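Local coordinates for protein short-chain type dehydrogenase/reductase (Mycobacterium ulcerans, PDB 3SVT) that probably catalyses NAD(P)-dependent oxidation or reduction of an unidentified substrate, at residues 48-52 with 65-69; 191-195 with 251-255; 214-220 with 256-262. All coordinates share one frame. Residues are numbered along the deposited sequence.

Contact 1: 48-52 with 65-69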
# COMPACT_ATOMS: atom_id res chain seq x y z
N LEU B 48 12.96 -34.01 10.31
CA LEU B 48 12.40 -34.34 9.02
C LEU B 48 11.93 -35.80 9.01
O LEU B 48 10.81 -36.07 8.58
CB LEU B 48 13.41 -34.07 7.90
CG LEU B 48 13.66 -32.58 7.57
CD1 LEU B 48 14.74 -32.47 6.51
CD2 LEU B 48 12.38 -31.83 7.13
N ALA B 49 12.77 -36.72 9.49
CA ALA B 49 12.44 -38.15 9.55
C ALA B 49 11.24 -38.41 10.46
O ALA B 49 10.33 -39.17 10.10
CB ALA B 49 13.65 -38.98 10.05
N GLY B 50 11.27 -37.78 11.63
CA GLY B 50 10.16 -37.84 12.58
C GLY B 50 8.86 -37.40 11.94
O GLY B 50 7.87 -38.15 11.97
N ALA B 51 8.86 -36.20 11.35
CA ALA B 51 7.68 -35.68 10.67
C ALA B 51 7.17 -36.63 9.59
O ALA B 51 5.97 -36.71 9.38
CB ALA B 51 7.98 -34.29 10.05
N VAL B 52 8.06 -37.33 8.90
CA VAL B 52 7.66 -38.22 7.80
C VAL B 52 6.89 -39.46 8.28
O VAL B 52 5.90 -39.84 7.67
CB VAL B 52 8.89 -38.66 6.96
CG1 VAL B 52 8.59 -39.93 6.15
CG2 VAL B 52 9.36 -37.50 6.04
N ILE B 65 4.72 -39.18 1.26
CA ILE B 65 5.60 -38.23 1.93
C ILE B 65 7.04 -38.71 1.86
O ILE B 65 7.31 -39.91 2.03
CB ILE B 65 5.17 -38.01 3.40
CG1 ILE B 65 6.05 -36.98 4.10
CG2 ILE B 65 5.24 -39.33 4.18
CD1 ILE B 65 6.09 -35.60 3.46
N ARG B 66 7.94 -37.74 1.62
CA ARG B 66 9.39 -37.95 1.51
C ARG B 66 10.11 -36.78 2.18
O ARG B 66 9.52 -35.72 2.36
CB ARG B 66 9.84 -37.93 0.05
CG ARG B 66 9.41 -39.09 -0.76
CD ARG B 66 9.90 -38.96 -2.22
NE ARG B 66 11.36 -38.90 -2.34
CZ ARG B 66 12.04 -39.06 -3.47
NH1 ARG B 66 11.41 -39.30 -4.62
NH2 ARG B 66 13.37 -38.98 -3.46
N TYR B 67 11.39 -36.96 2.49
CA TYR B 67 12.22 -35.86 2.96
C TYR B 67 13.62 -35.84 2.32
O TYR B 67 14.11 -36.87 1.88
CB TYR B 67 12.33 -35.86 4.47
CG TYR B 67 13.32 -36.86 5.03
CD1 TYR B 67 14.56 -36.44 5.52
CD2 TYR B 67 13.02 -38.21 5.08
CE1 TYR B 67 15.47 -37.34 6.05
CE2 TYR B 67 13.92 -39.12 5.61
CZ TYR B 67 15.14 -38.68 6.08
OH TYR B 67 16.03 -39.58 6.59
N GLU B 68 14.21 -34.65 2.25
CA GLU B 68 15.61 -34.45 1.90
C GLU B 68 16.16 -33.36 2.82
O GLU B 68 15.67 -32.24 2.80
CB GLU B 68 15.77 -34.00 0.44
CG GLU B 68 15.29 -34.97 -0.64
CD GLU B 68 16.16 -36.20 -0.82
OE1 GLU B 68 17.02 -36.47 0.06
OE2 GLU B 68 15.96 -36.92 -1.83
N PRO B 69 17.16 -33.68 3.65
CA PRO B 69 17.83 -32.61 4.41
C PRO B 69 18.48 -31.62 3.45
O PRO B 69 19.11 -32.02 2.48
CB PRO B 69 18.90 -33.35 5.22
CG PRO B 69 18.64 -34.79 5.05
CD PRO B 69 17.81 -34.99 3.83
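Helix 48-52 lies almost exactly antiparallel to strand 65-69, at 178°, with the axes 8.3 Å apart at their closest, so the same helix face looks down on the strand along the whole segment. Two knobs project from the helix toward the strand, L48 and V52, one turn apart and tied by the backbone bond from V52 N to L48 O (3.0 Å). From the strand the alternate residues I65 and Y67 rise to meet them, while R66 and E68 point their CB atoms away.

The Y67 side chain is the largest bump. Its chi1 of 80° (p) carries the ring up beside the helix, where A49 CA lies over one face and A49 CB comes within 4.2 Å of Y67 OH; L48 CB approaches Y67 CD1 at 3.6 Å. V52 drops into the hollow between the two strand side chains: its CG2 is 3.7 Å from Y67 CB and 3.9 Å from I65 CG1. At the other end L48 CD1 reaches past the tyrosine to P69 CA (3.7 Å). The fit is mainly apolar, with no polar bond between the segments, and buries 330 Å²; the small A49 leaves space for the ring.

This is helix-on-sheet packing inside a right-handed beta-alpha-beta crossover of the Rossmann fold, near the surface of the subunit. A51 and V52 also rest on I40 of strand 37-42, the neighbour to which R66 is joined by backbone hydrogen bonds with V38 and I40, so helix 45-57 covers both strands that it connects.

Contact 2: 191-195 with 251-255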
# COMPACT_ATOMS: atom_id res chain seq x y z
N SER B 191 2.18 -14.43 -1.74
CA SER B 191 2.73 -14.43 -0.38
C SER B 191 1.60 -14.47 0.65
O SER B 191 0.56 -13.83 0.49
CB SER B 191 3.60 -13.20 -0.14
OG SER B 191 3.96 -13.13 1.24
N ILE B 192 1.82 -15.23 1.72
CA ILE B 192 1.02 -15.18 2.92
C ILE B 192 1.82 -14.53 4.07
O ILE B 192 2.93 -14.98 4.35
CB ILE B 192 0.57 -16.59 3.36
CG1 ILE B 192 -0.21 -17.30 2.23
CG2 ILE B 192 -0.27 -16.52 4.63
CD1 ILE B 192 -0.41 -18.75 2.47
N ARG B 193 1.23 -13.54 4.75
CA ARG B 193 1.83 -12.95 5.96
C ARG B 193 1.03 -13.34 7.21
O ARG B 193 0.03 -12.68 7.50
CB ARG B 193 1.79 -11.43 5.85
CG ARG B 193 2.74 -10.80 4.81
CD ARG B 193 2.34 -9.32 4.74
NE ARG B 193 3.20 -8.46 3.96
CZ ARG B 193 2.79 -7.31 3.40
NH1 ARG B 193 1.52 -6.89 3.47
NH2 ARG B 193 3.65 -6.60 2.74
N PRO B 194 1.44 -14.39 7.92
CA PRO B 194 0.77 -14.76 9.15
C PRO B 194 1.02 -13.77 10.27
O PRO B 194 2.08 -13.15 10.32
CB PRO B 194 1.38 -16.11 9.52
CG PRO B 194 2.32 -16.48 8.46
CD PRO B 194 2.50 -15.34 7.54
N GLY B 195 0.06 -13.63 11.17
CA GLY B 195 0.24 -12.82 12.37
C GLY B 195 0.81 -13.72 13.48
O GLY B 195 1.72 -14.51 13.26
N ASN B 251 -2.68 -11.25 4.38
CA ASN B 251 -2.47 -11.48 5.79
C ASN B 251 -3.48 -12.47 6.34
O ASN B 251 -4.66 -12.37 6.05
CB ASN B 251 -2.51 -10.18 6.63
CG ASN B 251 -1.24 -9.36 6.51
OD1 ASN B 251 -0.71 -9.19 5.43
ND2 ASN B 251 -0.76 -8.82 7.64
N VAL B 252 -2.97 -13.43 7.13
CA VAL B 252 -3.78 -14.38 7.93
C VAL B 252 -3.40 -14.07 9.38
O VAL B 252 -2.48 -14.70 9.97
CB VAL B 252 -3.46 -15.83 7.59
CG1 VAL B 252 -4.21 -16.79 8.53
CG2 VAL B 252 -3.83 -16.13 6.12
N ASP B 253 -4.06 -13.06 9.93
CA ASP B 253 -3.56 -12.41 11.16
C ASP B 253 -4.63 -11.92 12.13
O ASP B 253 -4.33 -11.18 13.08
CB ASP B 253 -2.65 -11.26 10.75
CG ASP B 253 -3.39 -10.09 10.13
OD1 ASP B 253 -4.63 -10.12 10.00
OD2 ASP B 253 -2.68 -9.11 9.78
N GLY B 254 -5.88 -12.35 11.95
CA GLY B 254 -6.98 -11.90 12.82
C GLY B 254 -7.34 -10.41 12.69
O GLY B 254 -8.08 -9.87 13.51
N GLY B 255 -6.83 -9.78 11.64
CA GLY B 255 -6.97 -8.36 11.39
C GLY B 255 -5.92 -7.47 12.05
O GLY B 255 -6.08 -6.26 12.07
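P194-G195 matches the Pro-Gly motif after the sixth strand of classical SDRs and, as there, probably lies near the cofactor. Strand 187-198 pairs here with 249-252, the last strand of the subunit's own sheet; the backbone then turns out of regular pairing at G195 and after V252. R193 is bridged to N251 and P194 to V252, in parallel register. Two backbone hydrogen bonds hold them, V252 N to R193 O (3.1 Å) and G195 N to V252 O (3.0 Å), so V252 both donates and accepts. CA-H...O contacts reinforce the pairing, N251 CA to R193 O at 3.3 Å and P194 CA to V252 O at 3.4 Å.

The two sheet faces differ. On the side of P194 and V252, I192 CG2 meets V252 CG2 at 3.9 Å, and M233 of helix 227-238 packs on both residues. On the side of R193 and N251, R193 CD comes to 3.1 Å from N251 OD1, while R193 NE forms a salt bridge with D172. Beyond the strand, D253 OD1 takes a hydrogen bond from G255 N (2.8 Å), an Asx turn, and D253 OD2 takes one from N251 ND2 (2.9 Å). Across the interface, Q248 of the second subunit accepts from N251 N.

Glycine suits this exit. A CB on G195 would clash with D253 CB, and the backbone angles of G255 call for glycine. The chemistry thus changes along the pair: main-chain bonds and apolar packing fix the strands, and then one carboxylate, also bonded to M257 N, sets the course of the turn that follows.

Contact 3: 214-220 with 256-262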
# COMPACT_ATOMS: atom_id res chain seq x y z
N ASP B 214 -0.57 -7.41 24.74
CA ASP B 214 -0.31 -6.41 23.72
C ASP B 214 -0.81 -6.92 22.36
O ASP B 214 -1.51 -6.21 21.65
CB ASP B 214 1.18 -6.03 23.65
CG ASP B 214 1.42 -4.78 22.79
OD1 ASP B 214 1.04 -3.66 23.23
OD2 ASP B 214 1.99 -4.90 21.68
N TYR B 215 -0.47 -8.15 21.99
CA TYR B 215 -0.94 -8.70 20.72
C TYR B 215 -2.47 -8.72 20.65
O TYR B 215 -3.04 -8.41 19.61
CB TYR B 215 -0.40 -10.11 20.49
CG TYR B 215 0.93 -10.21 19.76
CD1 TYR B 215 0.99 -10.25 18.37
CD2 TYR B 215 2.13 -10.34 20.47
CE1 TYR B 215 2.20 -10.37 17.71
CE2 TYR B 215 3.35 -10.46 19.81
CZ TYR B 215 3.38 -10.48 18.44
OH TYR B 215 4.58 -10.61 17.77
N ALA B 216 -3.12 -9.06 21.77
CA ALA B 216 -4.58 -9.19 21.80
C ALA B 216 -5.24 -7.84 21.54
O ALA B 216 -6.20 -7.77 20.78
CB ALA B 216 -5.05 -9.79 23.14
N MET B 217 -4.72 -6.77 22.16
CA MET B 217 -5.21 -5.41 21.92
C MET B 217 -4.98 -4.95 20.46
O MET B 217 -5.68 -4.09 19.97
CB MET B 217 -4.53 -4.41 22.86
CG MET B 217 -4.81 -4.66 24.35
SD MET B 217 -6.42 -4.00 24.85
CE MET B 217 -6.57 -4.64 26.52
N CYS B 218 -3.98 -5.52 19.78
CA CYS B 218 -3.71 -5.17 18.38
C CYS B 218 -4.54 -5.99 17.39
O CYS B 218 -4.48 -5.70 16.22
CB CYS B 218 -2.23 -5.35 18.04
SG CYS B 218 -1.13 -4.27 19.03
N THR B 219 -5.29 -6.98 17.87
CA THR B 219 -5.93 -8.01 17.04
C THR B 219 -7.46 -7.99 17.15
O THR B 219 -8.01 -8.28 18.20
CB THR B 219 -5.39 -9.41 17.38
OG1 THR B 219 -3.96 -9.38 17.37
CG2 THR B 219 -5.86 -10.45 16.34
N PRO B 220 -8.14 -7.62 16.07
CA PRO B 220 -9.60 -7.51 16.17
C PRO B 220 -10.31 -8.80 16.56
O PRO B 220 -11.14 -8.79 17.44
CB PRO B 220 -10.02 -7.02 14.78
CG PRO B 220 -8.80 -6.23 14.29
CD PRO B 220 -7.59 -6.87 14.93
N GLN B 256 -4.85 -8.06 12.58
CA GLN B 256 -3.84 -7.26 13.29
C GLN B 256 -3.24 -6.14 12.42
O GLN B 256 -2.96 -5.07 12.93
CB GLN B 256 -2.72 -8.13 13.87
CG GLN B 256 -1.67 -7.29 14.61
CD GLN B 256 -0.67 -8.09 15.40
OE1 GLN B 256 -0.72 -9.32 15.43
NE2 GLN B 256 0.26 -7.37 16.07
N MET B 257 -3.12 -6.36 11.12
CA MET B 257 -2.52 -5.36 10.24
C MET B 257 -3.28 -4.05 10.21
O MET B 257 -2.75 -3.05 9.76
CB MET B 257 -2.33 -5.90 8.80
CG MET B 257 -3.58 -5.95 7.97
SD MET B 257 -3.35 -6.48 6.25
CE MET B 257 -4.70 -5.57 5.50
N LEU B 258 -4.53 -4.04 10.67
CA LEU B 258 -5.35 -2.84 10.74
C LEU B 258 -4.98 -1.96 11.91
O LEU B 258 -5.39 -0.78 11.94
CB LEU B 258 -6.82 -3.22 10.87
CG LEU B 258 -7.31 -4.12 9.73
CD1 LEU B 258 -8.70 -4.63 10.05
CD2 LEU B 258 -7.24 -3.33 8.45
N ARG B 259 -4.25 -2.52 12.86
CA ARG B 259 -3.81 -1.78 14.05
C ARG B 259 -2.28 -1.61 13.94
O ARG B 259 -1.81 -1.02 12.98
CB ARG B 259 -4.28 -2.49 15.32
CG ARG B 259 -5.81 -2.67 15.32
CD ARG B 259 -6.44 -2.93 16.68
NE ARG B 259 -7.89 -3.17 16.50
CZ ARG B 259 -8.69 -3.84 17.34
NH1 ARG B 259 -8.21 -4.37 18.48
NH2 ARG B 259 -9.98 -4.00 17.04
N ARG B 260 -1.49 -2.13 14.87
CA ARG B 260 -0.04 -1.97 14.77
C ARG B 260 0.69 -3.28 15.05
O ARG B 260 0.11 -4.25 15.53
CB ARG B 260 0.44 -0.89 15.74
CG ARG B 260 0.08 -1.13 17.18
CD ARG B 260 0.91 -0.30 18.12
NE ARG B 260 0.43 -0.47 19.48
CZ ARG B 260 0.77 -1.49 20.27
NH1 ARG B 260 1.61 -2.45 19.87
NH2 ARG B 260 0.28 -1.56 21.49
N GLY B 261 1.98 -3.31 14.74
CA GLY B 261 2.81 -4.38 15.20
C GLY B 261 2.89 -4.35 16.73
O GLY B 261 2.55 -3.35 17.34
N PRO B 262 3.38 -5.44 17.34
CA PRO B 262 3.52 -5.52 18.77
C PRO B 262 4.61 -4.62 19.34
O PRO B 262 5.59 -4.26 18.65
CB PRO B 262 3.87 -7.00 19.00
CG PRO B 262 4.67 -7.34 17.80
CD PRO B 262 3.93 -6.63 16.67
O HOH W 1 -8.61 -6.37 20.42
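Charge pairing comes first. R260 and D214 form a two-pronged salt bridge, R260 NH2 to D214 OD1 at 2.8 Å and R260 NH1 to D214 OD2 at 3.1 Å, both nearly linear; D214 OD2 also accepts from D263 N. R260 NH1 further donates to G261 O (2.8 Å), and C218 SG lies over one face of this guanidinium, 3.4 Å from R260 NH1.

The second arginine works on the helix end. R259 NH1 donates to M217 O (2.9 Å) and to a water (2.8 Å) that donates to A216 O (2.8 Å), while P220 CA lies over the guanidinium face. R259 NE forms a salt bridge with D180 of the second subunit.

T219 OG1 donates to Y215 O (2.6 Å) at the helix end, and Q256 NE2 to R260 O (3.2 Å) across the loop 256-260. Between the segments, Q256 CA makes a CA-H...O contact with C218 O (3.4 Å).

Apolar contact centres on Y215. P262 CB sits 3.8 Å from the ring centroid, a CH-pi contact over the face, and Y215 CZ is 3.5 Å from P262 CG.

Together these contacts clasp the C-terminal end of helix 209-218 to the loop after the last sheet strand. The helix belongs to the region between strand 187-198 and helix 227-238 that in SDRs commonly, and probably here, borders the substrate pocket; the loop also helps build the subunit interface.

Overall arrangement
Contact 1 is a surface contact, whereas contacts 2 and 3 are buried and lie across the chain's centre from it, their centres about 27 and 35 Å from its own. Contacts 1 and 2 reach the same parallel sheet, one by laying a helix on a strand through apolar side chains, the other by pairing two strands through main-chain bonds. Contact 3 holds no sheet strand and relies largely on two arginines, with Y215 packed on P262. Contacts 2 and 3 are neighbours, with centres about 12 Å apart: the chain runs directly from 251-255 into 256-262, and P220 CD packs 3.3 Å from G255 O. Both also meet the second subunit, which no part of contact 1 touches.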